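Macro domain-containing protein (Thermosipho africanus, PDB 7OMU) is of unknown function but has a macro domain that holds adenosine-5-diphosphoribose in a pocket. Local coordinates at residues A[244-249]-A[278-283]; A[285-290]-A[311-316]. The protein carries 1 engineered substitution. One frame throughout, in Å; residues are numbered along the deposited sequence.

How the contacts relate
Both contacts are partly buried and reach the same mixed sheet, but they differ in kind. Contact 2 pairs strands 286-288 and 313-318 through four backbone hydrogen bonds and buries 638 Å². Contact 1 sets the end of strand 241-246 against a loop, with no hydrogen bond across it and 176 Å² buried, and reaches adenosine-5-diphosphoribose on its strand side. Strands 241-246 and 313-318 are neighbours, joined where V244 N lies 2.8 Å from L315 O, a probable hydrogen bond. L280 of contact 1 also packs on L316 and Y286 of contact 2, linking the loop to the sheet edge. The two centres are about 13 Å apart.

Contact 1: residues A[244-249]-A[278-283]; sequences VSVNTV and KELEFG. With APR (adenosine-5-diphosphoribose), chain C.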
# COMPACT_ATOMS: atom_id res chain seq x y z
N VAL A 244 9.61 -0.66 14.83
CA VAL A 244 8.90 0.62 15.08
C VAL A 244 9.73 1.41 16.08
O VAL A 244 9.89 0.94 17.22
CB VAL A 244 7.47 0.36 15.60
CG1 VAL A 244 6.76 1.65 15.97
CG2 VAL A 244 6.65 -0.44 14.60
N SER A 245 10.27 2.56 15.64
CA SER A 245 11.04 3.49 16.50
C SER A 245 10.09 4.04 17.56
O SER A 245 9.03 4.55 17.17
CB SER A 245 11.68 4.59 15.70
OG SER A 245 11.78 4.22 14.33
N VAL A 246 10.44 3.90 18.84
CA VAL A 246 9.65 4.38 20.01
C VAL A 246 10.59 5.09 20.99
O VAL A 246 11.82 5.03 20.80
CB VAL A 246 8.88 3.23 20.69
CG1 VAL A 246 7.86 2.61 19.75
CG2 VAL A 246 9.81 2.16 21.24
N ASN A 247 10.00 5.73 22.00
CA ASN A 247 10.70 6.40 23.13
C ASN A 247 10.46 5.56 24.39
O ASN A 247 9.81 4.51 24.27
CB ASN A 247 10.20 7.84 23.31
CG ASN A 247 8.70 7.91 23.51
OD1 ASN A 247 8.18 7.39 24.49
ND2 ASN A 247 8.00 8.51 22.56
N THR A 248 10.96 6.01 25.55
CA THR A 248 10.76 5.34 26.86
C THR A 248 9.94 6.27 27.77
O THR A 248 10.43 6.62 28.86
CB THR A 248 12.11 4.93 27.47
OG1 THR A 248 12.94 4.48 26.40
CG2 THR A 248 11.98 3.84 28.51
N VAL A 249 8.73 6.64 27.33
CA VAL A 249 7.70 7.38 28.12
C VAL A 249 6.38 6.60 28.05
O VAL A 249 5.88 6.17 29.11
CB VAL A 249 7.52 8.82 27.60
CG1 VAL A 249 6.39 9.56 28.30
CG2 VAL A 249 8.81 9.61 27.68
N LYS A 278 8.75 -2.38 32.59
CA LYS A 278 10.24 -2.35 32.48
C LYS A 278 10.74 -3.39 31.46
O LYS A 278 11.98 -3.54 31.34
CB LYS A 278 10.86 -2.58 33.86
CG LYS A 278 12.25 -1.98 34.07
CD LYS A 278 13.17 -2.86 34.93
CE LYS A 278 14.39 -2.14 35.47
NZ LYS A 278 14.16 -1.54 36.80
N GLU A 279 9.84 -4.07 30.73
CA GLU A 279 10.19 -5.10 29.71
C GLU A 279 10.76 -4.42 28.47
O GLU A 279 11.36 -5.12 27.63
CB GLU A 279 8.97 -5.94 29.31
CG GLU A 279 8.26 -6.58 30.49
CD GLU A 279 7.27 -7.66 30.11
OE1 GLU A 279 7.58 -8.47 29.21
OE2 GLU A 279 6.18 -7.68 30.70
N LEU A 280 10.53 -3.11 28.34
CA LEU A 280 11.07 -2.21 27.29
C LEU A 280 11.79 -1.04 27.97
O LEU A 280 11.11 -0.08 28.37
CB LEU A 280 9.91 -1.72 26.41
CG LEU A 280 10.26 -0.65 25.37
CD1 LEU A 280 10.70 -1.28 24.06
CD2 LEU A 280 9.08 0.27 25.14
N GLU A 281 13.11 -1.16 28.12
CA GLU A 281 14.01 -0.05 28.51
C GLU A 281 14.76 0.43 27.26
O GLU A 281 14.91 -0.38 26.32
CB GLU A 281 15.04 -0.49 29.56
CG GLU A 281 14.45 -0.89 30.89
CD GLU A 281 15.37 -1.77 31.71
OE1 GLU A 281 15.66 -2.89 31.26
OE2 GLU A 281 15.83 -1.32 32.78
N PHE A 282 15.23 1.68 27.27
CA PHE A 282 16.20 2.24 26.29
C PHE A 282 17.31 1.20 26.09
O PHE A 282 17.95 0.81 27.08
CB PHE A 282 16.71 3.59 26.80
CG PHE A 282 17.74 4.28 25.94
CD1 PHE A 282 17.36 4.98 24.80
CD2 PHE A 282 19.09 4.21 26.26
CE1 PHE A 282 18.31 5.61 24.01
CE2 PHE A 282 20.04 4.83 25.46
CZ PHE A 282 19.65 5.53 24.34
N GLY A 283 17.49 0.73 24.85
CA GLY A 283 18.52 -0.25 24.45
C GLY A 283 18.05 -1.70 24.56
O GLY A 283 18.86 -2.60 24.25
N1 APR C . 7.94 3.31 5.60
C2 APR C . 9.25 3.57 5.71
N3 APR C . 9.86 4.56 6.36
C4 APR C . 8.96 5.36 6.96
C5 APR C . 7.59 5.23 6.93
C6 APR C . 7.06 4.14 6.21
N6 APR C . 5.76 3.89 6.09
N7 APR C . 6.99 6.25 7.66
C8 APR C . 8.00 6.96 8.11
N9 APR C . 9.22 6.47 7.71
C1' APR C . 10.55 7.00 8.02
C2' APR C . 10.59 8.52 8.20
O2' APR C . 10.90 9.17 6.99
C3' APR C . 11.69 8.72 9.26
O3' APR C . 12.86 9.28 8.69
O4' APR C . 10.98 6.44 9.23
C4' APR C . 11.95 7.32 9.84
C5' APR C . 11.87 7.19 11.35
O5' APR C . 10.53 7.54 11.81
PA APR C . 10.28 8.32 13.20
O1A APR C . 9.00 7.85 13.81
O2A APR C . 10.44 9.79 12.99
O3A APR C . 11.50 7.79 14.12
PB APR C . 12.56 8.48 15.11
O1B APR C . 13.29 9.53 14.35
O2B APR C . 13.36 7.42 15.78
O5D APR C . 11.59 9.18 16.19
C5D APR C . 11.08 8.41 17.32
O4D APR C . 8.95 9.54 17.30
O1D APR C . 8.01 7.64 16.40
C1D APR C . 7.98 8.49 17.48
O2D APR C . 7.33 7.51 19.67
C2D APR C . 8.39 7.74 18.76
O3D APR C . 9.02 9.58 20.26
C3D APR C . 9.51 8.58 19.37
C4D APR C . 10.11 9.24 18.12
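T248 lays its branched side chain over the L280-F282 backbone, CG2 standing 4.0 Å from L280 O while OG1 comes to 3.9 Å from F282 CB. The side chains of T248 and F282 cross at about a right angle. With chi1 at -38°, OG1 lies beside the T248 backbone N, and CG2 is anti to that N; OG1 is hydrogen-bonded to K320 O. The F282 ring leads away from segment 244-249 and makes a cation-pi contact with R321. Deeper in, L280 CD2 meets V246 CG2 at 4.4 Å, a loose apolar touch, and the buried leucine also packs on F271 and C275 of helix 265-275.

N247 faces the other way, into the pocket of this macro domain. Its ND2 gives a nearly straight hydrogen bond to O3D of adenosine-5-diphosphoribose, 2.7 Å with an N-H...O angle of 170°, and is also bonded to V251 O. Its OD1 accepts V249 N at 3.0 Å, closing an Asx turn as the strand runs out into the loop. The amide is bonded at both OD1 and ND2, which probably fixes its rotation toward the ribose. S245 O receives a weak bond from O1D at 3.3 Å, and V246 CA lies 3.8 Å from C2D, so backbone and side chain both line this part of the pocket.

Across the segments there is no hydrogen bond: the 278-283 loop meets 244-249 by van der Waals packing, whereas the directional bonds of S245, N247 and T248 go to the ligand, the following turn and K320.

Contact 2: residues A[285-290]-A[311-316]; sequences PYLYKR and QTWFLL
K289 runs its side chain across one face of the W313 indole. The approach begins at the backbone, where K289 CA sits 3.5 Å from the centroid of the five-membered ring, 14° off its normal, a CH-pi contact. CB lies 3.7 Å from W313 CE2. With chi1 at -66°, CG is anti to the carbonyl carbon and stands 3.6 Å above the ring plane, over its centre. The chain is extended from there: CD meets CH2 of W313 at 3.7 Å, CE meets the same atom at 4.0 Å, and NZ goes on to a salt bridge with E346.

Strand 286-288, just before K289, forms an edge of the macro domain's mixed sheet, antiparallel to strand 313-318. Y286 with L316 and Y288 with F314 are hydrogen-bonded pairs, with L316 N 2.7 Å from Y286 O and F314 N 3.0 Å from Y288 O; L287 with L315 is the non-hydrogen-bonded pair between them. Y286 and L316 place their side chains side by side.

On the face of Y288 and F314, R290 lies alongside the phenylalanine, NE 3.7 Å from F314 CE1 and the guanidinium and ring planes 78° apart. R290 NH1 forms a salt bridge with D266, which also bonds Y288 OH.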
# COMPACT_ATOMS: atom_id res chain seq x y z
N PRO A 285 15.00 -3.72 23.01
CA PRO A 285 13.81 -3.86 22.16
C PRO A 285 12.86 -4.96 22.65
O PRO A 285 13.34 -6.00 23.10
CB PRO A 285 14.37 -4.25 20.78
CG PRO A 285 15.82 -3.83 20.81
CD PRO A 285 16.24 -3.97 22.26
N TYR A 286 11.55 -4.71 22.56
CA TYR A 286 10.47 -5.68 22.88
C TYR A 286 9.84 -6.17 21.58
O TYR A 286 9.40 -5.32 20.78
CB TYR A 286 9.41 -5.04 23.79
CG TYR A 286 8.30 -5.97 24.22
CD1 TYR A 286 8.42 -6.76 25.34
CD2 TYR A 286 7.13 -6.06 23.48
CE1 TYR A 286 7.41 -7.62 25.74
CE2 TYR A 286 6.11 -6.92 23.86
CZ TYR A 286 6.24 -7.69 25.00
OH TYR A 286 5.24 -8.54 25.39
N LEU A 287 9.79 -7.49 21.38
CA LEU A 287 9.14 -8.15 20.22
C LEU A 287 7.71 -8.54 20.59
O LEU A 287 7.54 -9.39 21.48
CB LEU A 287 9.96 -9.37 19.79
CG LEU A 287 9.38 -10.16 18.62
CD1 LEU A 287 9.42 -9.34 17.34
CD2 LEU A 287 10.13 -11.46 18.43
N TYR A 288 6.73 -7.95 19.91
CA TYR A 288 5.28 -8.29 20.00
C TYR A 288 4.98 -9.36 18.95
O TYR A 288 4.99 -9.02 17.76
CB TYR A 288 4.44 -7.03 19.78
CG TYR A 288 2.94 -7.19 19.84
CD1 TYR A 288 2.33 -8.24 20.51
CD2 TYR A 288 2.12 -6.25 19.24
CE1 TYR A 288 0.95 -8.36 20.57
CE2 TYR A 288 0.74 -6.35 19.29
CZ TYR A 288 0.15 -7.41 19.96
OH TYR A 288 -1.21 -7.51 20.01
N LYS A 289 4.75 -10.60 19.39
CA LYS A 289 4.43 -11.74 18.49
C LYS A 289 2.91 -11.74 18.24
O LYS A 289 2.23 -12.67 18.68
CB LYS A 289 4.96 -13.04 19.09
CG LYS A 289 6.48 -13.12 19.16
CD LYS A 289 7.00 -14.45 19.64
CE LYS A 289 8.49 -14.45 19.90
NZ LYS A 289 8.93 -15.71 20.53
N ARG A 290 2.44 -10.71 17.54
CA ARG A 290 1.01 -10.46 17.20
C ARG A 290 0.49 -11.59 16.31
O ARG A 290 1.03 -11.77 15.20
CB ARG A 290 0.91 -9.10 16.49
CG ARG A 290 -0.44 -8.42 16.59
CD ARG A 290 -0.35 -7.02 16.01
NE ARG A 290 -0.95 -6.93 14.70
CZ ARG A 290 -2.01 -6.19 14.40
NH1 ARG A 290 -2.60 -5.47 15.34
NH2 ARG A 290 -2.49 -6.18 13.17
N GLN A 311 1.99 -14.40 9.00
CA GLN A 311 2.06 -13.71 10.33
C GLN A 311 2.90 -12.44 10.22
O GLN A 311 3.87 -12.41 9.42
CB GLN A 311 2.62 -14.65 11.41
CG GLN A 311 4.14 -14.82 11.36
CD GLN A 311 4.67 -15.92 12.25
OE1 GLN A 311 5.82 -16.32 12.12
NE2 GLN A 311 3.84 -16.42 13.15
N THR A 312 2.55 -11.42 11.00
CA THR A 312 3.24 -10.10 11.05
C THR A 312 3.40 -9.70 12.52
O THR A 312 2.38 -9.38 13.17
CB THR A 312 2.49 -9.04 10.24
OG1 THR A 312 2.33 -9.52 8.90
CG2 THR A 312 3.23 -7.72 10.20
N TRP A 313 4.64 -9.74 13.01
CA TRP A 313 5.06 -9.32 14.37
C TRP A 313 5.53 -7.86 14.31
O TRP A 313 5.85 -7.39 13.21
CB TRP A 313 6.18 -10.22 14.90
CG TRP A 313 5.80 -11.66 15.11
CD1 TRP A 313 4.54 -12.20 15.09
CD2 TRP A 313 6.69 -12.73 15.44
NE1 TRP A 313 4.60 -13.54 15.37
CE2 TRP A 313 5.90 -13.90 15.58
CE3 TRP A 313 8.07 -12.83 15.62
CZ2 TRP A 313 6.45 -15.14 15.89
CZ3 TRP A 313 8.62 -14.06 15.93
CH2 TRP A 313 7.82 -15.19 16.07
N PHE A 314 5.56 -7.19 15.46
CA PHE A 314 6.05 -5.81 15.62
C PHE A 314 7.18 -5.80 16.64
O PHE A 314 6.96 -6.28 17.77
CB PHE A 314 4.92 -4.87 16.06
CG PHE A 314 3.95 -4.53 14.96
CD1 PHE A 314 2.97 -5.43 14.58
CD2 PHE A 314 4.04 -3.32 14.30
CE1 PHE A 314 2.08 -5.11 13.57
CE2 PHE A 314 3.15 -3.00 13.28
CZ PHE A 314 2.17 -3.89 12.92
N LEU A 315 8.35 -5.31 16.24
CA LEU A 315 9.52 -5.11 17.13
C LEU A 315 9.52 -3.65 17.57
O LEU A 315 9.62 -2.77 16.71
CB LEU A 315 10.81 -5.46 16.37
CG LEU A 315 12.10 -5.36 17.19
CD1 LEU A 315 12.09 -6.37 18.33
CD2 LEU A 315 13.32 -5.58 16.31
N LEU A 316 9.36 -3.40 18.87
CA LEU A 316 9.43 -2.05 19.49
C LEU A 316 10.89 -1.76 19.82
O LEU A 316 11.45 -2.44 20.70
CB LEU A 316 8.52 -2.01 20.72
CG LEU A 316 7.06 -2.37 20.43
CD1 LEU A 316 6.26 -2.44 21.72
CD2 LEU A 316 6.43 -1.37 19.46